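Local atomic coordinates of 23S rRNA (guanine(2535)-N(1))-methyltransferase (Streptomyces viridochromogenes, PDB entry 1O9G), a protein that methylates N1 of guanine-2535 in 23S ribosomal RNA with S-adenosyl-L-methionine as methyl donor, conferring resistance to the orthosomycin antibiotic avilamycin. Residues A[52-66]-A[76-90]. The protein carries 3 engineered substitutions. Sequence-based numbering, arbitrary orientation.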
loop_
_atom_site.group_PDB
_atom_site.type_symbol
_atom_site.label_atom_id
_atom_site.label_comp_id
_atom_site.label_asym_id
_atom_site.label_seq_id
_atom_site.Cartn_x
_atom_site.Cartn_y
_atom_site.Cartn_z
ATOM N N PRO A 52 2.701 17.456 0.933
ATOM C CA PRO A 52 1.904 16.286 1.338
ATOM C C PRO A 52 1.511 15.422 0.141
ATOM O O PRO A 52 0.999 15.974 -0.852
ATOM C CB PRO A 52 0.665 16.915 1.981
ATOM C CG PRO A 52 1.116 18.261 2.414
ATOM C CD PRO A 52 2.085 18.718 1.367
ATOM N N VAL A 53 1.668 14.095 0.255
ATOM C CA VAL A 53 1.413 13.172 -0.849
ATOM C C VAL A 53 0.047 12.481 -0.732
ATOM O O VAL A 53 -0.391 12.078 0.360
ATOM C CB VAL A 53 2.551 12.120 -0.893
ATOM C CG1 VAL A 53 2.191 10.819 -1.564
ATOM C CG2 VAL A 53 3.837 12.761 -1.457
ATOM N N THR A 54 -0.614 12.305 -1.877
ATOM C CA THR A 54 -1.751 11.445 -1.989
ATOM C C THR A 54 -1.269 10.114 -2.546
ATOM O O THR A 54 -0.651 10.064 -3.619
ATOM C CB THR A 54 -2.787 12.079 -2.897
ATOM O OG1 THR A 54 -3.288 13.271 -2.254
ATOM C CG2 THR A 54 -3.946 11.129 -3.131
ATOM N N LEU A 55 -1.505 9.049 -1.790
ATOM C CA LEU A 55 -1.062 7.694 -2.125
ATOM C C LEU A 55 -2.258 6.800 -2.442
ATOM O O LEU A 55 -3.210 6.757 -1.672
ATOM C CB LEU A 55 -0.307 7.119 -0.947
ATOM C CG LEU A 55 0.103 5.639 -0.938
ATOM C CD1 LEU A 55 1.040 5.340 -2.014
ATOM C CD2 LEU A 55 0.649 5.198 0.408
ATOM N N TRP A 56 -2.169 6.074 -3.567
ATOM C CA TRP A 56 -3.226 5.195 -4.037
ATOM C C TRP A 56 -2.669 3.780 -4.192
ATOM O O TRP A 56 -1.636 3.579 -4.835
ATOM C CB TRP A 56 -3.707 5.699 -5.383
ATOM C CG TRP A 56 -4.815 4.963 -6.081
ATOM C CD1 TRP A 56 -5.723 4.090 -5.560
ATOM C CD2 TRP A 56 -5.167 5.137 -7.460
ATOM N NE1 TRP A 56 -6.610 3.703 -6.534
ATOM C CE2 TRP A 56 -6.288 4.314 -7.711
ATOM C CE3 TRP A 56 -4.609 5.855 -8.522
ATOM C CZ2 TRP A 56 -6.880 4.219 -8.957
ATOM C CZ3 TRP A 56 -5.213 5.757 -9.787
ATOM C CH2 TRP A 56 -6.331 4.949 -9.982
ATOM N N ASP A 57 -3.418 2.807 -3.658
ATOM C CA ASP A 57 -3.195 1.403 -3.917
ATOM C C ASP A 57 -4.427 0.867 -4.643
ATOM O O ASP A 57 -5.477 0.651 -4.023
ATOM C CB ASP A 57 -2.950 0.635 -2.639
ATOM C CG ASP A 57 -2.557 -0.789 -2.886
ATOM O OD1 ASP A 57 -2.792 -1.313 -4.012
ATOM O OD2 ASP A 57 -1.983 -1.452 -1.997
ATOM N N PRO A 58 -4.329 0.732 -5.971
ATOM C CA PRO A 58 -5.437 0.280 -6.830
ATOM C C PRO A 58 -5.601 -1.237 -6.938
ATOM O O PRO A 58 -6.472 -1.714 -7.678
ATOM C CB PRO A 58 -5.072 0.851 -8.197
ATOM C CG PRO A 58 -3.576 0.763 -8.230
ATOM C CD PRO A 58 -3.166 1.098 -6.797
ATOM N N CYS A 59 -4.762 -1.987 -6.233
ATOM C CA CYS A 59 -4.921 -3.431 -6.079
ATOM C C CYS A 59 -4.712 -3.750 -4.625
ATOM O O CYS A 59 -3.813 -4.483 -4.239
ATOM C CB CYS A 59 -3.959 -4.242 -6.926
ATOM S SG CYS A 59 -3.820 -3.737 -8.629
ATOM N N CYS A 60 -5.566 -3.183 -3.784
ATOM C CA CYS A 60 -5.226 -3.089 -2.388
ATOM C C CYS A 60 -5.283 -4.389 -1.594
ATOM O O CYS A 60 -4.717 -4.449 -0.503
ATOM C CB CYS A 60 -6.100 -2.029 -1.700
ATOM S SG CYS A 60 -7.852 -2.425 -1.576
ATOM N N GLY A 61 -5.966 -5.414 -2.107
ATOM C CA GLY A 61 -6.094 -6.655 -1.390
ATOM C C GLY A 61 -6.676 -6.430 -0.026
ATOM O O GLY A 61 -7.691 -5.762 0.103
ATOM N N SER A 62 -6.005 -6.975 0.979
ATOM C CA SER A 62 -6.427 -6.863 2.374
ATOM C C SER A 62 -6.259 -5.479 2.956
ATOM O O SER A 62 -6.672 -5.225 4.086
ATOM C CB SER A 62 -5.590 -7.821 3.228
ATOM O OG SER A 62 -4.248 -7.363 3.368
ATOM N N GLY A 63 -5.585 -4.577 2.231
ATOM C CA GLY A 63 -5.336 -3.236 2.706
ATOM C C GLY A 63 -4.224 -3.124 3.734
ATOM O O GLY A 63 -3.977 -2.011 4.242
ATOM N N TYR A 64 -3.550 -4.231 4.037
ATOM C CA TYR A 64 -2.501 -4.207 5.040
ATOM C C TYR A 64 -1.391 -3.268 4.581
ATOM O O TYR A 64 -0.875 -2.467 5.371
ATOM C CB TYR A 64 -1.969 -5.634 5.256
ATOM C CG TYR A 64 -0.770 -5.658 6.136
ATOM C CD1 TYR A 64 -0.906 -5.606 7.515
ATOM C CD2 TYR A 64 0.503 -5.737 5.599
ATOM C CE1 TYR A 64 0.208 -5.574 8.346
ATOM C CE2 TYR A 64 1.634 -5.736 6.417
ATOM C CZ TYR A 64 1.481 -5.665 7.782
ATOM O OH TYR A 64 2.573 -5.636 8.612
ATOM N N LEU A 65 -0.951 -3.401 3.332
ATOM C CA LEU A 65 0.148 -2.612 2.821
ATOM C C LEU A 65 -0.131 -1.108 2.914
ATOM O O LEU A 65 0.682 -0.330 3.417
ATOM C CB LEU A 65 0.525 -3.036 1.403
ATOM C CG LEU A 65 1.599 -2.244 0.672
ATOM C CD1 LEU A 65 2.905 -2.135 1.476
ATOM C CD2 LEU A 65 1.855 -2.888 -0.698
ATOM N N LEU A 66 -1.274 -0.692 2.427
ATOM C CA LEU A 66 -1.626 0.711 2.430
ATOM C C LEU A 66 -1.760 1.232 3.840
ATOM O O LEU A 66 -1.375 2.353 4.106
ATOM C CB LEU A 66 -2.913 0.939 1.618
ATOM C CG LEU A 66 -3.341 2.398 1.454
ATOM C CD1 LEU A 66 -2.312 3.181 0.661
ATOM C CD2 LEU A 66 -4.663 2.460 0.786
ATOM N N SER A 76 3.986 12.363 6.046
ATOM C CA SER A 76 4.230 12.645 4.632
ATOM C C SER A 76 2.978 12.558 3.766
ATOM O O SER A 76 3.067 12.764 2.549
ATOM C CB SER A 76 5.262 11.672 4.072
ATOM O OG SER A 76 6.475 11.734 4.793
ATOM N N LEU A 77 1.829 12.277 4.355
ATOM C CA LEU A 77 0.630 11.944 3.597
ATOM C C LEU A 77 -0.514 12.921 3.815
ATOM O O LEU A 77 -0.771 13.331 4.951
ATOM C CB LEU A 77 0.163 10.544 3.946
ATOM C CG LEU A 77 1.044 9.384 3.505
ATOM C CD1 LEU A 77 0.625 8.099 4.221
ATOM C CD2 LEU A 77 1.014 9.224 2.027
ATOM N N ARG A 78 -1.173 13.287 2.718
ATOM C CA ARG A 78 -2.400 14.079 2.697
ATOM C C ARG A 78 -3.608 13.149 2.876
ATOM O O ARG A 78 -4.562 13.489 3.551
ATOM C CB ARG A 78 -2.523 14.811 1.335
ATOM C CG ARG A 78 -3.829 15.564 1.145
ATOM C CD ARG A 78 -3.941 16.317 -0.153
ATOM N NE ARG A 78 -3.053 17.474 -0.175
ATOM C CZ ARG A 78 -3.283 18.629 0.463
ATOM N NH1 ARG A 78 -4.382 18.804 1.206
ATOM N NH2 ARG A 78 -2.401 19.621 0.364
ATOM N N GLN A 79 -3.602 12.022 2.174
ATOM C CA GLN A 79 -4.748 11.115 2.103
ATOM C C GLN A 79 -4.296 9.841 1.417
ATOM O O GLN A 79 -3.311 9.861 0.661
ATOM C CB GLN A 79 -5.910 11.707 1.315
ATOM C CG GLN A 79 -5.600 11.864 -0.116
ATOM C CD GLN A 79 -6.709 12.474 -0.927
ATOM O OE1 GLN A 79 -7.763 11.849 -1.111
ATOM N NE2 GLN A 79 -6.471 13.688 -1.450
ATOM N N VAL A 80 -5.023 8.770 1.652
ATOM C CA VAL A 80 -4.824 7.529 0.937
ATOM C C VAL A 80 -6.132 7.093 0.281
ATOM O O VAL A 80 -7.231 7.382 0.750
ATOM C CB VAL A 80 -4.251 6.408 1.856
ATOM C CG1 VAL A 80 -2.918 6.815 2.421
ATOM C CG2 VAL A 80 -5.169 6.070 2.984
ATOM N N ILE A 81 -5.943 6.369 -0.829
ATOM C CA ILE A 81 -7.035 5.831 -1.612
ATOM C C ILE A 81 -6.776 4.359 -1.850
ATOM O O ILE A 81 -5.698 3.994 -2.286
ATOM C CB ILE A 81 -7.156 6.570 -2.962
ATOM C CG1 ILE A 81 -7.310 8.084 -2.704
ATOM C CG2 ILE A 81 -8.305 6.003 -3.757
ATOM C CD1 ILE A 81 -7.241 8.970 -3.928
ATOM N N ALA A 82 -7.797 3.546 -1.597
ATOM C CA ALA A 82 -7.725 2.107 -1.840
ATOM C C ALA A 82 -8.800 1.704 -2.842
ATOM O O ALA A 82 -9.944 2.140 -2.773
ATOM C CB ALA A 82 -7.927 1.353 -0.599
ATOM N N SER A 83 -8.420 0.822 -3.739
ATOM C CA SER A 83 -9.414 0.182 -4.575
ATOM C C SER A 83 -8.935 -1.193 -5.022
ATOM O O SER A 83 -7.727 -1.495 -4.985
ATOM C CB SER A 83 -9.796 1.081 -5.759
ATOM O OG SER A 83 -8.706 1.377 -6.613
ATOM N N ASP A 84 -9.887 -2.039 -5.380
ATOM C CA ASP A 84 -9.624 -3.386 -5.888
ATOM C C ASP A 84 -10.894 -3.911 -6.550
ATOM O O ASP A 84 -11.955 -3.338 -6.399
ATOM C CB ASP A 84 -9.175 -4.327 -4.777
ATOM C CG ASP A 84 -8.217 -5.416 -5.253
ATOM O OD1 ASP A 84 -8.346 -5.854 -6.413
ATOM O OD2 ASP A 84 -7.338 -5.907 -4.532
ATOM N N VAL A 85 -10.792 -5.023 -7.270
ATOM C CA VAL A 85 -11.869 -5.470 -8.133
ATOM C C VAL A 85 -12.931 -6.297 -7.457
ATOM O O VAL A 85 -14.065 -6.292 -7.935
ATOM C CB VAL A 85 -11.345 -6.273 -9.357
ATOM C CG1 VAL A 85 -10.351 -5.473 -10.137
ATOM C CG2 VAL A 85 -10.737 -7.614 -8.964
ATOM N N ASP A 86 -12.594 -7.045 -6.402
ATOM C CA ASP A 86 -13.553 -7.991 -5.804
ATOM C C ASP A 86 -13.979 -7.600 -4.380
ATOM O O ASP A 86 -13.197 -7.033 -3.634
ATOM C CB ASP A 86 -12.992 -9.424 -5.780
ATOM C CG ASP A 86 -12.765 -9.992 -7.165
ATOM O OD1 ASP A 86 -13.647 -9.834 -8.040
ATOM O OD2 ASP A 86 -11.729 -10.622 -7.470
ATOM N N PRO A 87 -15.213 -7.927 -3.995
ATOM C CA PRO A 87 -15.730 -7.557 -2.667
ATOM C C PRO A 87 -15.022 -8.242 -1.489
ATOM O O PRO A 87 -14.935 -7.643 -0.414
ATOM C CB PRO A 87 -17.203 -7.989 -2.734
ATOM C CG PRO A 87 -17.258 -9.036 -3.793
ATOM C CD PRO A 87 -16.212 -8.665 -4.792
ATOM N N ALA A 88 -14.520 -9.459 -1.689
ATOM C CA ALA A 88 -13.938 -10.235 -0.591
ATOM C C ALA A 88 -12.786 -9.509 0.099
ATOM O O ALA A 88 -12.874 -9.214 1.297
ATOM C CB ALA A 88 -13.501 -11.639 -1.067
ATOM N N PRO A 89 -11.722 -9.173 -0.635
ATOM C CA PRO A 89 -10.598 -8.492 -0.004
ATOM C C PRO A 89 -11.090 -7.204 0.635
ATOM O O PRO A 89 -10.618 -6.855 1.710
ATOM C CB PRO A 89 -9.636 -8.209 -1.173
ATOM C CG PRO A 89 -10.402 -8.467 -2.428
ATOM C CD PRO A 89 -11.506 -9.377 -2.077
ATOM N N LEU A 90 -12.041 -6.531 -0.000
ATOM C CA LEU A 90 -12.366 -5.169 0.394
ATOM C C LEU A 90 -12.991 -5.015 1.765
ATOM O O LEU A 90 -12.791 -4.001 2.403
ATOM C CB LEU A 90 -13.172 -4.469 -0.671
ATOM C CG LEU A 90 -12.461 -4.187 -1.999
ATOM C CD1 LEU A 90 -13.392 -3.532 -2.977
ATOM C CD2 LEU A 90 -11.259 -3.308 -1.759
HETATM O O HOH W 1 -0.192 18.267 -1.459
HETATM O O HOH W 2 -8.601 -0.384 -8.542
#
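Val53 and Leu77 open a parallel beta ladder that runs through Asp57 and Ala82, the two strands of a beta-alpha-beta unit in a Rossmann-like methyltransferase. Backbone bonds carry most of it: Val53 N donates to Ser76 O and Val53 O accepts from Arg78 N, after which a beta bulge shifts the register by one residue and Thr54 pairs with Gln79. Beyond the bulge Leu55 and Asp57 each give an N-H and take one, the bond from Asp57 N to Ile81 O measuring 2.9 Å.

Apolar packing covers both faces. Leu66, from the connecting helix, lays CD1 on Val80 CB and brings CD2 to 3.7 Å from Ala82 CB, while Leu77 CD2 lies 3.9 Å from Leu55 CB. On the sheet face that carries Trp56, Ile81 CG2 approaches Trp56 CD1 at 3.7 Å. Cys60 SG meets Leu90 CD2 at 3.5 Å.

Side-chain polar bonds are fewer. The indole of Trp56, swung out opposite its own backbone N (chi1 -180°), presents its edge to the neighbouring strand, and NE1 donates in the ring plane to Ser83 OG at 3.1 Å; Pro58 CB lies over one ring face. Gln79 NE2 gives Thr54 OG1 a weak, bent bond, its amide being held also by Ser167 through OE1.

Toward the C-terminal side of the pair, Asp84 OD2 accepts Gly61 N at 2.8 Å on its anti lone pair, and OD1 takes Val85 N. Asp57 OD1 closes an Asx turn onto Cys59 N and also bonds Thr174.

Backbone pairing thus aligns the strands, while two carboxylates gripping backbone N-H groups hold the glycine-containing loop at the C-terminal ends of the strands, where Rossmann-fold methyltransferases generally bind S-adenosyl-L-methionine.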